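Local atomic coordinates of putative polyketide cyclase (PDB entry 3F7X), a protein that is of unknown function but belongs to the SnoaL-like family and, as a putative polyketide cyclase, may act on small polyketide-like molecules. Residues C75-L80 and Q103-D108; A94-T99 and A125-H130; Y119-G124 and N139-N144. One frame throughout, in Å; residues are numbered along the deposited sequence.

Contact 1 (C75-L80 and Q103-D108); sequences CYRERL and QYLADD. With EDO (1,2-ethanediol), chain E.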
loop_
_atom_site.group_PDB
_atom_site.type_symbol
_atom_site.label_atom_id
_atom_site.label_comp_id
_atom_site.label_asym_id
_atom_site.label_seq_id
_atom_site.Cartn_x
_atom_site.Cartn_y
_atom_site.Cartn_z
ATOM N N CYS A 75 -22.929 2.197 -2.342
ATOM C CA CYS A 75 -22.537 1.223 -3.347
ATOM C C CYS A 75 -21.906 -0.081 -2.859
ATOM O O CYS A 75 -21.895 -1.030 -3.618
ATOM C CB CYS A 75 -21.556 1.865 -4.354
ATOM S SG CYS A 75 -22.233 3.252 -5.272
ATOM N N TYR A 76 -21.358 -0.118 -1.644
ATOM C CA TYR A 76 -20.619 -1.265 -1.151
ATOM C C TYR A 76 -20.934 -1.505 0.308
ATOM O O TYR A 76 -21.239 -0.581 1.059
ATOM C CB TYR A 76 -19.116 -1.012 -1.193
ATOM C CG TYR A 76 -18.572 -0.518 -2.533
ATOM C CD1 TYR A 76 -18.190 -1.402 -3.520
ATOM C CD2 TYR A 76 -18.457 0.828 -2.808
ATOM C CE1 TYR A 76 -17.702 -0.964 -4.728
ATOM C CE2 TYR A 76 -17.936 1.277 -4.001
ATOM C CZ TYR A 76 -17.577 0.390 -4.955
ATOM O OH TYR A 76 -17.096 0.865 -6.146
ATOM N N ARG A 77 -20.772 -2.764 0.725
ATOM C CA ARG A 77 -20.633 -3.045 2.147
ATOM C C ARG A 77 -19.391 -3.898 2.311
ATOM O O ARG A 77 -19.183 -4.864 1.593
ATOM C CB ARG A 77 -21.891 -3.718 2.693
ATOM C CG ARG A 77 -21.865 -4.145 4.097
ATOM C CD ARG A 77 -23.127 -5.006 4.428
ATOM N NE ARG A 77 -24.330 -4.472 3.758
ATOM C CZ ARG A 77 -25.139 -3.553 4.280
ATOM N NH1 ARG A 77 -24.915 -3.118 5.522
ATOM N NH2 ARG A 77 -26.179 -3.075 3.574
ATOM N N GLU A 78 -18.528 -3.444 3.219
ATOM C CA GLU A 78 -17.249 -4.121 3.448
ATOM C C GLU A 78 -17.032 -4.394 4.914
ATOM O O GLU A 78 -17.452 -3.636 5.778
ATOM C CB GLU A 78 -16.093 -3.288 2.923
ATOM C CG GLU A 78 -16.105 -3.165 1.411
ATOM C CD GLU A 78 -14.942 -2.421 0.819
ATOM O OE1 GLU A 78 -14.140 -1.802 1.578
ATOM O OE2 GLU A 78 -14.802 -2.482 -0.426
ATOM N N ARG A 79 -16.354 -5.518 5.162
ATOM C CA ARG A 79 -15.855 -5.907 6.459
ATOM C C ARG A 79 -14.380 -6.211 6.295
ATOM O O ARG A 79 -13.992 -6.969 5.400
ATOM C CB ARG A 79 -16.574 -7.181 6.956
ATOM C CG ARG A 79 -15.989 -7.778 8.176
ATOM C CD ARG A 79 -16.782 -8.977 8.607
ATOM N NE ARG A 79 -16.856 -10.057 7.614
ATOM C CZ ARG A 79 -15.933 -11.013 7.446
ATOM N NH1 ARG A 79 -14.862 -11.073 8.228
ATOM N NH2 ARG A 79 -16.132 -11.910 6.504
ATOM N N LEU A 80 -13.561 -5.652 7.189
ATOM C CA LEU A 80 -12.131 -5.872 7.123
ATOM C C LEU A 80 -11.732 -6.889 8.162
ATOM O O LEU A 80 -12.128 -6.739 9.330
ATOM C CB LEU A 80 -11.391 -4.610 7.382
ATOM C CG LEU A 80 -11.814 -3.448 6.570
ATOM C CD1 LEU A 80 -10.907 -2.228 6.883
ATOM C CD2 LEU A 80 -11.885 -3.701 5.053
ATOM N N GLN A 103 -19.263 -6.713 -0.588
ATOM C CA GLN A 103 -20.349 -6.976 -1.501
ATOM C C GLN A 103 -20.635 -5.676 -2.278
ATOM O O GLN A 103 -20.711 -4.617 -1.684
ATOM C CB GLN A 103 -21.612 -7.409 -0.747
ATOM C CG GLN A 103 -22.685 -7.939 -1.706
ATOM C CD GLN A 103 -23.864 -8.616 -1.051
ATOM O OE1 GLN A 103 -24.205 -8.344 0.090
ATOM N NE2 GLN A 103 -24.511 -9.483 -1.800
ATOM N N TYR A 104 -20.751 -5.810 -3.596
ATOM C CA TYR A 104 -20.980 -4.672 -4.496
ATOM C C TYR A 104 -22.482 -4.548 -4.727
ATOM O O TYR A 104 -23.102 -5.418 -5.352
ATOM C CB TYR A 104 -20.216 -4.926 -5.788
ATOM C CG TYR A 104 -20.115 -3.783 -6.760
ATOM C CD1 TYR A 104 -20.292 -2.463 -6.375
ATOM C CD2 TYR A 104 -19.795 -4.020 -8.086
ATOM C CE1 TYR A 104 -20.198 -1.439 -7.311
ATOM C CE2 TYR A 104 -19.679 -3.006 -9.009
ATOM C CZ TYR A 104 -19.885 -1.701 -8.631
ATOM O OH TYR A 104 -19.790 -0.646 -9.532
ATOM N N LEU A 105 -23.048 -3.501 -4.125
ATOM C CA LEU A 105 -24.517 -3.374 -3.991
ATOM C C LEU A 105 -25.189 -2.554 -5.071
ATOM O O LEU A 105 -26.344 -2.837 -5.382
ATOM C CB LEU A 105 -24.881 -2.752 -2.631
ATOM C CG LEU A 105 -24.310 -3.431 -1.395
ATOM C CD1 LEU A 105 -24.703 -2.727 -0.107
ATOM C CD2 LEU A 105 -24.693 -4.888 -1.448
ATOM N N ALA A 106 -24.531 -1.503 -5.557
ATOM C CA ALA A 106 -25.143 -0.573 -6.486
ATOM C C ALA A 106 -24.030 0.010 -7.332
ATOM O O ALA A 106 -22.925 0.228 -6.882
ATOM C CB ALA A 106 -25.963 0.513 -5.762
ATOM N N ASP A 107 -24.345 0.276 -8.598
ATOM C CA ASP A 107 -23.351 0.720 -9.568
ATOM C C ASP A 107 -22.635 1.936 -9.063
ATOM O O ASP A 107 -23.273 2.954 -8.696
ATOM C CB ASP A 107 -24.045 1.113 -10.870
ATOM C CG ASP A 107 -24.641 -0.030 -11.621
ATOM O OD1 ASP A 107 -24.576 -1.206 -11.213
ATOM O OD2 ASP A 107 -25.228 0.293 -12.706
ATOM N N ASP A 108 -21.320 1.886 -9.096
ATOM C CA ASP A 108 -20.464 3.029 -8.813
ATOM C C ASP A 108 -19.954 3.590 -10.151
ATOM O O ASP A 108 -19.843 2.876 -11.165
ATOM C CB ASP A 108 -19.340 2.590 -7.886
ATOM C CG ASP A 108 -18.579 3.733 -7.257
ATOM O OD1 ASP A 108 -18.965 4.913 -7.389
ATOM O OD2 ASP A 108 -17.569 3.421 -6.561
HETATM C C1 EDO E . -17.806 -0.294 5.026
HETATM O O1 EDO E . -19.021 -0.757 4.380
HETATM C C2 EDO E . -17.839 1.123 5.584
HETATM O O2 EDO E . -18.595 1.169 6.811
#

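Contact 2 (A94-T99 and A125-H130); sequences AAAEFT and AFFYIH. With EDO (1,2-ethanediol), chain I.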
loop_
_atom_site.group_PDB
_atom_site.type_symbol
_atom_site.label_atom_id
_atom_site.label_comp_id
_atom_site.label_asym_id
_atom_site.label_seq_id
_atom_site.Cartn_x
_atom_site.Cartn_y
_atom_site.Cartn_z
ATOM N N ALA A 94 1.602 5.446 10.757
ATOM C CA ALA A 94 1.032 4.152 11.000
ATOM C C ALA A 94 0.737 3.493 9.664
ATOM O O ALA A 94 0.659 4.159 8.614
ATOM C CB ALA A 94 -0.239 4.227 11.909
ATOM N N ALA A 95 0.502 2.191 9.726
ATOM C CA ALA A 95 0.167 1.396 8.559
ATOM C C ALA A 95 -0.744 0.279 9.006
ATOM O O ALA A 95 -0.639 -0.201 10.134
ATOM C CB ALA A 95 1.443 0.824 7.904
ATOM N N ALA A 96 -1.615 -0.167 8.112
ATOM C CA ALA A 96 -2.482 -1.292 8.395
ATOM C C ALA A 96 -2.567 -2.163 7.149
ATOM O O ALA A 96 -2.695 -1.650 6.046
ATOM C CB ALA A 96 -3.900 -0.845 8.853
ATOM N N GLU A 97 -2.558 -3.482 7.385
ATOM C CA GLU A 97 -2.817 -4.451 6.332
ATOM C C GLU A 97 -3.977 -5.338 6.768
ATOM O O GLU A 97 -4.126 -5.628 7.951
ATOM C CB GLU A 97 -1.570 -5.304 6.035
ATOM C CG GLU A 97 -1.644 -5.922 4.676
ATOM C CD GLU A 97 -0.423 -6.693 4.216
ATOM O OE1 GLU A 97 0.315 -7.202 5.089
ATOM O OE2 GLU A 97 -0.297 -6.869 2.980
ATOM N N PHE A 98 -4.809 -5.747 5.833
ATOM C CA PHE A 98 -6.035 -6.446 6.136
ATOM C C PHE A 98 -6.595 -7.105 4.890
ATOM O O PHE A 98 -6.128 -6.888 3.763
ATOM C CB PHE A 98 -7.053 -5.474 6.764
ATOM C CG PHE A 98 -7.197 -4.177 6.033
ATOM C CD1 PHE A 98 -8.044 -4.049 4.964
ATOM C CD2 PHE A 98 -6.442 -3.097 6.409
ATOM C CE1 PHE A 98 -8.143 -2.862 4.288
ATOM C CE2 PHE A 98 -6.527 -1.912 5.715
ATOM C CZ PHE A 98 -7.368 -1.787 4.659
ATOM N N THR A 99 -7.634 -7.896 5.109
ATOM C CA THR A 99 -8.373 -8.554 4.031
ATOM C C THR A 99 -9.755 -7.929 3.956
ATOM O O THR A 99 -10.504 -7.912 4.938
ATOM C CB THR A 99 -8.515 -10.059 4.254
ATOM O OG1 THR A 99 -7.218 -10.613 4.393
ATOM C CG2 THR A 99 -9.228 -10.701 3.063
ATOM N N ALA A 125 -3.314 0.376 4.119
ATOM C CA ALA A 125 -3.347 1.825 4.187
ATOM C C ALA A 125 -2.156 2.330 4.959
ATOM O O ALA A 125 -1.638 1.654 5.848
ATOM C CB ALA A 125 -4.651 2.310 4.816
ATOM N N PHE A 126 -1.760 3.545 4.612
ATOM C CA PHE A 126 -0.763 4.281 5.360
ATOM C C PHE A 126 -1.385 5.565 5.903
ATOM O O PHE A 126 -2.249 6.176 5.258
ATOM C CB PHE A 126 0.446 4.641 4.480
ATOM C CG PHE A 126 1.283 3.425 4.114
ATOM C CD1 PHE A 126 2.295 3.001 4.981
ATOM C CD2 PHE A 126 1.036 2.673 2.987
ATOM C CE1 PHE A 126 3.024 1.878 4.687
ATOM C CE2 PHE A 126 1.778 1.571 2.725
ATOM C CZ PHE A 126 2.765 1.196 3.555
ATOM N N PHE A 127 -0.906 5.963 7.085
ATOM C CA PHE A 127 -1.456 7.094 7.816
ATOM C C PHE A 127 -0.362 8.046 8.253
ATOM O O PHE A 127 0.741 7.619 8.649
ATOM C CB PHE A 127 -2.159 6.608 9.079
ATOM C CG PHE A 127 -3.296 5.675 8.832
ATOM C CD1 PHE A 127 -3.069 4.329 8.712
ATOM C CD2 PHE A 127 -4.578 6.135 8.698
ATOM C CE1 PHE A 127 -4.116 3.450 8.460
ATOM C CE2 PHE A 127 -5.638 5.256 8.454
ATOM C CZ PHE A 127 -5.400 3.917 8.350
ATOM N N TYR A 128 -0.681 9.343 8.255
ATOM C CA TYR A 128 0.065 10.368 8.975
ATOM C C TYR A 128 -0.888 10.901 10.035
ATOM O O TYR A 128 -2.054 11.181 9.737
ATOM C CB TYR A 128 0.501 11.487 8.032
ATOM C CG TYR A 128 1.089 12.690 8.703
ATOM C CD1 TYR A 128 2.182 12.585 9.552
ATOM C CD2 TYR A 128 0.539 13.936 8.512
ATOM C CE1 TYR A 128 2.721 13.703 10.165
ATOM C CE2 TYR A 128 1.085 15.068 9.140
ATOM C CZ TYR A 128 2.155 14.924 9.956
ATOM O OH TYR A 128 2.696 16.030 10.571
ATOM N N ILE A 129 -0.381 11.023 11.251
ATOM C CA ILE A 129 -1.133 11.422 12.428
ATOM C C ILE A 129 -0.474 12.650 13.031
ATOM O O ILE A 129 0.739 12.691 13.196
ATOM C CB ILE A 129 -1.184 10.270 13.447
ATOM C CG1 ILE A 129 -1.991 9.122 12.832
ATOM C CG2 ILE A 129 -1.782 10.706 14.809
ATOM C CD1 ILE A 129 -1.744 7.800 13.509
ATOM N N HIS A 130 -1.293 13.645 13.334
ATOM C CA HIS A 130 -0.797 14.915 13.846
ATOM C C HIS A 130 -1.825 15.494 14.771
ATOM O O HIS A 130 -3.004 15.465 14.474
ATOM C CB HIS A 130 -0.468 15.864 12.689
ATOM C CG HIS A 130 0.340 17.076 13.082
ATOM N ND1 HIS A 130 1.654 17.002 13.486
ATOM C CD2 HIS A 130 0.034 18.398 13.060
ATOM C CE1 HIS A 130 2.114 18.219 13.719
ATOM N NE2 HIS A 130 1.146 19.080 13.489
HETATM C C1 EDO I . -2.492 -9.993 4.209
HETATM O O1 EDO I . -2.562 -11.162 5.048
HETATM C C2 EDO I . -3.896 -9.503 3.906
HETATM O O2 EDO I . -4.676 -9.627 5.108
#

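Contact 3 (Y119-G124 and N139-N144); sequences YVLPAG and NYYNLN. With EDO (1,2-ethanediol), chain D.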
loop_
_atom_site.group_PDB
_atom_site.type_symbol
_atom_site.label_atom_id
_atom_site.label_comp_id
_atom_site.label_asym_id
_atom_site.label_seq_id
_atom_site.Cartn_x
_atom_site.Cartn_y
_atom_site.Cartn_z
ATOM N N TYR A 119 -16.600 -10.032 -3.054
ATOM C CA TYR A 119 -15.204 -9.999 -3.376
ATOM C C TYR A 119 -14.400 -10.120 -2.104
ATOM O O TYR A 119 -14.848 -9.716 -1.036
ATOM C CB TYR A 119 -14.866 -8.703 -4.133
ATOM C CG TYR A 119 -15.319 -7.396 -3.497
ATOM C CD1 TYR A 119 -16.576 -6.882 -3.762
ATOM C CD2 TYR A 119 -14.508 -6.681 -2.635
ATOM C CE1 TYR A 119 -16.981 -5.655 -3.199
ATOM C CE2 TYR A 119 -14.906 -5.481 -2.090
ATOM C CZ TYR A 119 -16.156 -4.970 -2.378
ATOM O OH TYR A 119 -16.570 -3.787 -1.824
ATOM N N VAL A 120 -13.185 -10.626 -2.241
ATOM C CA VAL A 120 -12.279 -10.806 -1.118
ATOM C C VAL A 120 -10.905 -10.468 -1.649
ATOM O O VAL A 120 -10.447 -11.104 -2.622
ATOM C CB VAL A 120 -12.300 -12.237 -0.529
ATOM C CG1 VAL A 120 -11.320 -12.332 0.646
ATOM C CG2 VAL A 120 -13.716 -12.688 -0.125
ATOM N N LEU A 121 -10.229 -9.504 -1.043
ATOM C CA LEU A 121 -8.852 -9.205 -1.485
ATOM C C LEU A 121 -8.079 -8.476 -0.425
ATOM O O LEU A 121 -8.655 -7.786 0.424
ATOM C CB LEU A 121 -8.746 -8.433 -2.815
ATOM C CG LEU A 121 -9.197 -6.960 -2.778
ATOM C CD1 LEU A 121 -8.734 -6.365 -4.095
ATOM C CD2 LEU A 121 -10.639 -6.872 -2.547
ATOM N N PRO A 122 -6.749 -8.667 -0.432
ATOM C CA PRO A 122 -5.940 -7.929 0.492
ATOM C C PRO A 122 -5.946 -6.446 0.164
ATOM O O PRO A 122 -6.127 -6.052 -0.995
ATOM C CB PRO A 122 -4.529 -8.505 0.276
ATOM C CG PRO A 122 -4.594 -9.357 -0.799
ATOM C CD PRO A 122 -5.944 -9.604 -1.229
ATOM N N ALA A 123 -5.682 -5.624 1.169
ATOM C CA ALA A 123 -5.552 -4.201 0.987
ATOM C C ALA A 123 -4.698 -3.682 2.127
ATOM O O ALA A 123 -4.309 -4.409 3.042
ATOM C CB ALA A 123 -6.938 -3.512 0.961
ATOM N N GLY A 124 -4.358 -2.402 2.074
ATOM C CA GLY A 124 -3.617 -1.796 3.155
ATOM C C GLY A 124 -3.808 -0.293 3.099
ATOM O O GLY A 124 -4.381 0.251 2.144
ATOM N N ASN A 139 -4.780 4.898 0.665
ATOM C CA ASN A 139 -5.372 3.568 0.446
ATOM C C ASN A 139 -4.731 2.806 -0.705
ATOM O O ASN A 139 -4.462 3.397 -1.756
ATOM C CB ASN A 139 -6.833 3.705 0.051
ATOM C CG ASN A 139 -7.643 4.412 1.037
ATOM O OD1 ASN A 139 -7.977 3.867 2.118
ATOM N ND2 ASN A 139 -8.022 5.635 0.700
ATOM N N TYR A 140 -4.498 1.522 -0.505
ATOM C CA TYR A 140 -3.910 0.680 -1.515
ATOM C C TYR A 140 -4.600 -0.669 -1.596
ATOM O O TYR A 140 -4.923 -1.279 -0.570
ATOM C CB TYR A 140 -2.443 0.433 -1.225
ATOM C CG TYR A 140 -1.520 1.628 -1.395
ATOM C CD1 TYR A 140 -1.483 2.354 -2.588
ATOM C CD2 TYR A 140 -0.615 1.978 -0.415
ATOM C CE1 TYR A 140 -0.599 3.380 -2.777
ATOM C CE2 TYR A 140 0.297 2.994 -0.615
ATOM C CZ TYR A 140 0.311 3.699 -1.794
ATOM O OH TYR A 140 1.210 4.724 -2.016
ATOM N N TYR A 141 -4.760 -1.147 -2.839
ATOM C CA TYR A 141 -5.170 -2.504 -3.138
ATOM C C TYR A 141 -4.948 -2.738 -4.620
ATOM O O TYR A 141 -4.696 -1.787 -5.374
ATOM C CB TYR A 141 -6.626 -2.807 -2.733
ATOM C CG TYR A 141 -7.654 -1.878 -3.316
ATOM C CD1 TYR A 141 -8.026 -0.742 -2.652
ATOM C CD2 TYR A 141 -8.302 -2.193 -4.505
ATOM C CE1 TYR A 141 -8.964 0.125 -3.169
ATOM C CE2 TYR A 141 -9.260 -1.357 -5.026
ATOM C CZ TYR A 141 -9.606 -0.205 -4.346
ATOM O OH TYR A 141 -10.579 0.627 -4.863
ATOM N N ASN A 142 -5.041 -3.981 -5.057
ATOM C CA ASN A 142 -4.913 -4.310 -6.481
ATOM C C ASN A 142 -6.269 -4.116 -7.161
ATOM O O ASN A 142 -7.187 -4.924 -7.002
ATOM C CB ASN A 142 -4.384 -5.728 -6.629
ATOM C CG ASN A 142 -4.010 -6.054 -8.022
ATOM O OD1 ASN A 142 -4.631 -5.575 -8.947
ATOM N ND2 ASN A 142 -3.014 -6.886 -8.191
ATOM N N LEU A 143 -6.402 -2.986 -7.851
ATOM C CA LEU A 143 -7.651 -2.632 -8.528
ATOM C C LEU A 143 -7.976 -3.627 -9.639
ATOM O O LEU A 143 -9.126 -3.941 -9.879
ATOM C CB LEU A 143 -7.569 -1.185 -9.006
ATOM C CG LEU A 143 -8.777 -0.690 -9.789
ATOM C CD1 LEU A 143 -10.077 -0.763 -9.013
ATOM C CD2 LEU A 143 -8.465 0.727 -10.276
ATOM N N ASN A 144 -6.949 -4.115 -10.295
ATOM C CA ASN A 144 -7.157 -5.095 -11.360
ATOM C C ASN A 144 -7.771 -6.366 -10.818
ATOM O O ASN A 144 -8.668 -6.960 -11.464
ATOM C CB ASN A 144 -5.864 -5.335 -12.139
ATOM C CG ASN A 144 -5.535 -4.195 -13.078
ATOM O OD1 ASN A 144 -6.441 -3.593 -13.704
ATOM N ND2 ASN A 144 -4.236 -3.888 -13.222
HETATM C C1 EDO D . -11.042 3.703 3.993
HETATM O O1 EDO D . -9.767 4.001 4.493
HETATM C C2 EDO D . -11.635 4.886 3.190
HETATM O O2 EDO D . -10.809 5.244 2.030
HETATM O O HOH W 1 -5.041 -6.308 -3.396
#

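Contact 1 (C75-L80 and Q103-D108)
Arg77 and Gln103 meet as an antiparallel hydrogen-bonded pair, with Arg77 N giving to Gln103 O at 3.0 Å and Gln103 N to Arg77 O at 2.9 Å, while Tyr76 and Tyr104 make the non-hydrogen-bonded pair. Residues 105-106 then turn round Cys75 O, which takes Leu105 N at 2.8 Å and, weakly, Ala106 N at 3.3 Å. The tyrosine side chains run side by side, pointing the same way, their planes 12° apart but slid so far that the rings barely overlap; CE1 of Tyr76 comes to 3.4 Å from CD1 of Tyr104. This is the open end of the beta hairpin 76-87/93-104 in the SnoaL-like fold, just where helix 62-75 passes into its strand. The Tyr76 hydroxyl donates at 2.6 Å to Asp108 OD2, which accepts with its anti lone pair, turned away from OD1; carboxylate and ring planes are 77° apart. Asp108 CG, anti to the backbone N (chi1 -166°), brings the carboxylate there. Asp108 has two further holds: OD1 forms a salt bridge with Lys71, and its backbone N donates to Tyr104 OH at 3.0 Å, a hydroxyl also hydrogen-bonded to Pro112 O. Leu105 CD1 packs 4.1 Å from Arg77 CB.

Contact 2 (A94-T99 and A125-H130)
Phe127 turns the edge of its ring to the strand 94-99: Ala94 O lies in the ring plane, 3.7 Å from CD1, and Ala96 CB sits near that plane too, 4.3 Å from CE1. With CG anti to its own carbonyl carbon (chi1 -60°), the ring lies beside the neighbouring strand, edge toward Ala94 and Ala96. Tyr29 meets the same ring edge-to-face. Phe126, on the other side of the sheet, comes obliquely to Ala95, whose CB is 3.7 Å from CE1; this ring also meets Phe126 of the second subunit, with Ala95 packing on its own counterpart there.

Between these two layers the backbones are stitched antiparallel, their strand directions 157° apart. Ala94 exchanges bonds with Phe127, N to O at 3.1 Å and O to N at 2.8 Å, and Ala96 does the same with Ala125, where Ala96 N to Ala125 O and Ala125 N to Ala96 O are both 2.9 Å. Ile129 extends the apolar row, its CD1 4.2 Å from Ala94 CB.

The pair lies mid-sheet in the SnoaL-like fold: strand 76-87 bonds to the outer side of 93-104 and strand 133-141 to that of 118-130. Helix 22-35 covers the face bearing Ala96, Ala125 and Phe127, chiefly through Tyr30, while the opposite face is the dimer interface, where Glu97 makes salt bridges with Arg93 and Arg136 of the second subunit.

Contact 3 (Y119-G124 and N139-N144)
Tyr141 packs on Ala123 where the two arms of the beta hairpin 118-130/133-141 of the SnoaL-like fold part, just before the chain enters helix 143-150. Its CB meets Pro122 O, at 3.7 Å, and Ala123 CB, at 3.8 Å. CG then stands between the backbone N and the carbonyl carbon (chi1 55°), which sends the ring off the sheet on the face that carries Ala123; CD2 passes Leu121 CD1 obliquely at 4.2 Å. From there the side chain leads away from strand 119-124, and it comes next to a bound ligand of unknown identity.

One residue back, Tyr140 and Gly124 form the last regular hydrogen-bonded pair before the arms part, Gly124 N giving to Tyr140 O at 2.9 Å and Tyr140 N to Gly124 O at 2.9 Å. The Tyr140 ring leads off the other way and meets Tyr140 of the second subunit, the two planes about 10° apart.

Asn139 is on the same side as Tyr141. Its OD1 accepts from O1 of a 1,2-ethanediol at 3.0 Å, and its ND2 donates to His51 NE2. A leucine in its place would probably leave His51 NE2 without this amide donor and the diol without its acceptor at OD1.

Asn142 then stands at the N-cap of helix 143-150, its OD1 accepting from Asp145 N while its ND2 donates to Gly56 O of the second subunit, and Leu121 CD1 lies against its backbone carbonyl. As the strands diverge, a water takes over from direct pairing: it donates to Pro122 O at 2.6 Å and accepts from Asn142 N at 2.9 Å.

In the fold
The three contacts tie four successive neighbours of one curved sheet. Strand 93-104 serves contacts 1 and 2, strand 118-130 contacts 2 and 3. Contact 2 is the buried one, mostly alanine and aromatic side chains, with one isoleucine; contacts 1 and 3 are partly buried, lie where strands end, and bring in polar groups: a tyrosine-aspartate bond in the first, a bridging water and a helix cap in the third. Contacts 2 and 3 both touch the second subunit, contact 1 does not. Tyr119 OH bonds to Glu78 OE2, linking contacts 1 and 3. Each contact has side chains beside a bound unidentified ligand, probably from the crystallisation liquor, which may mark a pocket.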